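Local coordinates for protein Two-component response regulator yesN (Fusobacterium nucleatum, PDB 3LSG) that is a two-component response regulator whose C-terminal AraC-type domain, the part described here, probably binds specific DNA sequences to control transcription, at residues K55-A60 and K91-I96. Sequence-based numbering, arbitrary orientation.
Sequences KRMEKA and KKYYQI
Selenomethionine M57 meets Y93 and Y94 where the long helix 48-66, which links the two helix-turn-helix units of an AraC-type DNA-binding domain, packs against the C-terminal end of helix 83-94. The apolar contact is made mainly over one face of the Y93 ring. CB of M57 stands 3.9 Å from its centroid and 17° off the ring normal, which qualifies as a CH-pi contact over the face, and M57 CG reaches Y93 CG at 3.6 Å. Bends at chi2 (-54°) and chi3 then lead the end of M57 away from segment 91-96, leaving SE oblique to the Y93 ring, 39° off the normal, as a Met-aromatic contact at 5.4 Å from the centroid. F80, F86 and F90 also touch this side chain, which is buried. Y94 adds a second apolar touch, its CE2 lying 3.8 Å from M57 CB.

The polar contacts involve both phenol groups. M57 O lies at the edge of the Y94 ring, near its plane, and 3.1 Å from Y94 OH; this is a weak hydrogen bond at best, since another acceptor is within reach of the same proton. At the more exposed margin E58, whose OE2 is also hydrogen-bonded by Q54 NE2, joins Y93 through water: one molecule donates to E58 OE2 at 2.7 Å and is hydrogen-bonded to Y93 OH, also at 2.7 Å, near the plane of the Y93 ring.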
ATOM      1  N   LYS A  55       5.742  11.765   2.489  1.00 21.96           N
ATOM      2  CA  LYS A  55       6.825  11.814   3.469  1.00 26.21           C
ATOM      3  C   LYS A  55       7.954  10.839   3.114  1.00 23.73           C
ATOM      4  O   LYS A  55       9.137  11.165   3.231  1.00 20.56           O
ATOM      5  CB  LYS A  55       6.293  11.547   4.878  1.00 25.13           C
ATOM      6  CG  LYS A  55       5.322  12.615   5.352  1.00 36.64           C
ATOM      7  CD  LYS A  55       6.051  13.791   5.978  1.00 43.61           C
ATOM      8  CE  LYS A  55       6.713  13.349   7.279  1.00 47.73           C
ATOM      9  NZ  LYS A  55       7.044  14.493   8.172  1.00 51.95           N
ATOM     10  N   ARG A  56       7.584   9.640   2.692  1.00 22.44           N
ATOM     11  CA  ARG A  56       8.559   8.632   2.305  1.00 20.05           C
ATOM     12  C   ARG A  56       9.350   8.994   1.035  1.00 16.47           C
ATOM     13  O   ARG A  56      10.559   8.772   0.980  1.00 16.06           O
ATOM     14  CB  ARG A  56       7.867   7.277   2.142  1.00 18.00           C
ATOM     15  CG  ARG A  56       7.225   6.794   3.447  1.00 17.11           C
ATOM     16  CD  ARG A  56       6.449   5.496   3.272  1.00 16.07           C
ATOM     17  NE  ARG A  56       6.358   4.783   4.552  1.00 17.81           N
ATOM     18  CZ  ARG A  56       5.499   3.801   4.798  1.00 22.98           C
ATOM     19  NH1 ARG A  56       4.639   3.407   3.862  1.00 20.47           N
ATOM     20  NH2 ARG A  56       5.504   3.211   5.979  1.00 20.07           N
HETATM   21  N   MSE A  57       8.671   9.543   0.032  1.00 19.43           N
HETATM   22  CA  MSE A  57       9.338   9.966  -1.200  1.00 17.44           C
HETATM   23  C   MSE A  57      10.298  11.136  -0.957  1.00 18.77           C
HETATM   24  O   MSE A  57      11.396  11.195  -1.518  1.00 20.63           O
HETATM   25  CB  MSE A  57       8.304  10.361  -2.268  1.00 17.21           C
HETATM   26  CG  MSE A  57       7.443   9.204  -2.793  1.00 20.38           C
HETATM   27 SE   MSE A  57       8.462   7.679  -3.484  0.85 31.77          SE
HETATM   28  CE  MSE A  57       8.763   6.615  -1.878  1.00 23.97           C
ATOM     29  N   GLU A  58       9.876  12.082  -0.124  1.00 18.86           N
ATOM     30  CA  GLU A  58      10.736  13.204   0.193  1.00 20.16           C
ATOM     31  C   GLU A  58      12.001  12.738   0.909  1.00 23.98           C
ATOM     32  O   GLU A  58      13.086  13.223   0.613  1.00 23.92           O
ATOM     33  CB  GLU A  58       9.971  14.279   0.975  1.00 29.62           C
ATOM     34  CG  GLU A  58       8.946  14.994   0.080  1.00 32.45           C
ATOM     35  CD  GLU A  58       7.984  15.928   0.816  1.00 37.97           C
ATOM     36  OE1 GLU A  58       7.901  15.888   2.065  1.00 35.44           O
ATOM     37  OE2 GLU A  58       7.291  16.701   0.120  1.00 37.09           O
ATOM     38  N   LYS A  59      11.867  11.772   1.815  1.00 19.73           N
ATOM     39  CA  LYS A  59      13.032  11.205   2.484  1.00 18.34           C
ATOM     40  C   LYS A  59      13.884  10.413   1.479  1.00 16.31           C
ATOM     41  O   LYS A  59      15.101  10.470   1.518  1.00 21.07           O
ATOM     42  CB  LYS A  59      12.608  10.324   3.658  1.00 21.37           C
ATOM     43  CG  LYS A  59      13.745   9.735   4.488  1.00 20.43           C
ATOM     44  CD  LYS A  59      14.713  10.814   4.963  1.00 33.11           C
ATOM     45  CE  LYS A  59      15.588  10.311   6.124  1.00 37.81           C
ATOM     46  NZ  LYS A  59      16.512  11.363   6.635  1.00 45.93           N
ATOM     47  N   ALA A  60      13.240   9.709   0.552  1.00 18.62           N
ATOM     48  CA  ALA A  60      13.974   8.954  -0.456  1.00 19.96           C
ATOM     49  C   ALA A  60      14.822   9.912  -1.285  1.00 22.93           C
ATOM     50  O   ALA A  60      16.004   9.666  -1.534  1.00 21.38           O
ATOM     51  CB  ALA A  60      13.019   8.191  -1.337  1.00 18.77           C
ATOM     52  N   LYS A  91       8.984   6.182  -9.108  1.00 16.54           N
ATOM     53  CA  LYS A  91       8.867   6.556 -10.504  1.00 21.70           C
ATOM     54  C   LYS A  91       7.512   7.209 -10.789  1.00 24.90           C
ATOM     55  O   LYS A  91       7.406   8.099 -11.613  1.00 23.39           O
ATOM     56  CB  LYS A  91       9.079   5.358 -11.433  1.00 23.03           C
ATOM     57  CG  LYS A  91       9.033   5.779 -12.907  1.00 31.08           C
ATOM     58  CD  LYS A  91       9.493   4.691 -13.852  1.00 41.15           C
ATOM     59  CE  LYS A  91       9.418   5.183 -15.289  1.00 43.60           C
ATOM     60  NZ  LYS A  91       9.632   4.092 -16.270  1.00 45.11           N
ATOM     61  N   LYS A  92       6.468   6.763 -10.116  1.00 18.85           N
ATOM     62  CA  LYS A  92       5.165   7.403 -10.315  1.00 19.98           C
ATOM     63  C   LYS A  92       5.162   8.791  -9.692  1.00 25.99           C
ATOM     64  O   LYS A  92       4.546   9.722 -10.222  1.00 25.00           O
ATOM     65  CB  LYS A  92       4.038   6.558  -9.721  1.00 25.94           C
ATOM     66  CG  LYS A  92       3.682   5.340 -10.562  1.00 32.92           C
ATOM     67  CD  LYS A  92       2.280   4.855 -10.221  1.00 46.99           C
ATOM     68  CE  LYS A  92       2.033   3.442 -10.715  1.00 53.95           C
ATOM     69  NZ  LYS A  92       2.752   2.438  -9.885  1.00 57.22           N
ATOM     70  N   TYR A  93       5.869   8.935  -8.572  1.00 24.35           N
ATOM     71  CA  TYR A  93       5.891  10.208  -7.854  1.00 22.17           C
ATOM     72  C   TYR A  93       6.793  11.252  -8.550  1.00 24.31           C
ATOM     73  O   TYR A  93       6.398  12.414  -8.753  1.00 20.58           O
ATOM     74  CB  TYR A  93       6.306   9.982  -6.387  1.00 21.90           C
ATOM     75  CG  TYR A  93       6.070  11.177  -5.477  1.00 21.96           C
ATOM     76  CD1 TYR A  93       4.868  11.327  -4.780  1.00 22.78           C
ATOM     77  CD2 TYR A  93       7.036  12.152  -5.327  1.00 20.34           C
ATOM     78  CE1 TYR A  93       4.651  12.421  -3.945  1.00 29.90           C
ATOM     79  CE2 TYR A  93       6.835  13.245  -4.510  1.00 25.33           C
ATOM     80  CZ  TYR A  93       5.645  13.377  -3.814  1.00 32.89           C
ATOM     81  OH  TYR A  93       5.456  14.475  -3.002  1.00 34.21           O
ATOM     82  N   TYR A  94       7.990  10.836  -8.946  1.00 19.78           N
ATOM     83  CA  TYR A  94       8.945  11.778  -9.532  1.00 22.46           C
ATOM     84  C   TYR A  94       9.064  11.667 -11.057  1.00 23.29           C
ATOM     85  O   TYR A  94       9.794  12.437 -11.688  1.00 22.69           O
ATOM     86  CB  TYR A  94      10.311  11.606  -8.866  1.00 22.52           C
ATOM     87  CG  TYR A  94      10.354  12.092  -7.428  1.00 24.48           C
ATOM     88  CD1 TYR A  94      10.241  13.460  -7.130  1.00 31.50           C
ATOM     89  CD2 TYR A  94      10.519  11.200  -6.371  1.00 19.52           C
ATOM     90  CE1 TYR A  94      10.299  13.919  -5.819  1.00 32.57           C
ATOM     91  CE2 TYR A  94      10.574  11.652  -5.050  1.00 22.33           C
ATOM     92  CZ  TYR A  94      10.469  13.004  -4.780  1.00 28.14           C
ATOM     93  OH  TYR A  94      10.515  13.446  -3.474  1.00 24.10           O
ATOM     94  N   GLN A  95       8.344  10.706 -11.639  1.00 20.08           N
ATOM     95  CA  GLN A  95       8.370  10.457 -13.078  1.00 19.08           C
ATOM     96  C   GLN A  95       9.689   9.881 -13.626  1.00 26.29           C
ATOM     97  O   GLN A  95       9.787   9.604 -14.820  1.00 24.48           O
ATOM     98  CB  GLN A  95       7.940  11.718 -13.845  1.00 26.54           C
ATOM     99  CG  GLN A  95       6.549  12.253 -13.377  1.00 24.42           C
ATOM    100  CD  GLN A  95       6.045  13.421 -14.232  1.00 34.06           C
ATOM    101  OE1 GLN A  95       6.785  13.983 -15.050  1.00 36.51           O
ATOM    102  NE2 GLN A  95       4.780  13.790 -14.042  1.00 34.08           N
ATOM    103  N   ILE A  96      10.696   9.708 -12.764  1.00 23.58           N
ATOM    104  CA  ILE A  96      11.918   8.977 -13.138  1.00 21.87           C
ATOM    105  C   ILE A  96      12.301   8.001 -12.008  1.00 16.75           C
ATOM    106  O   ILE A  96      11.752   8.082 -10.920  1.00 19.64           O
ATOM    107  CB  ILE A  96      13.112   9.914 -13.440  1.00 19.99           C
ATOM    108  CG1 ILE A  96      13.474  10.748 -12.204  1.00 21.24           C
ATOM    109  CG2 ILE A  96      12.829  10.815 -14.677  1.00 19.41           C
ATOM    110  CD1 ILE A  96      14.620  11.765 -12.464  1.00 19.95           C
TER
HETATM  111  O   HOH W   1       7.358  16.349  -2.578  1.00 32.07           O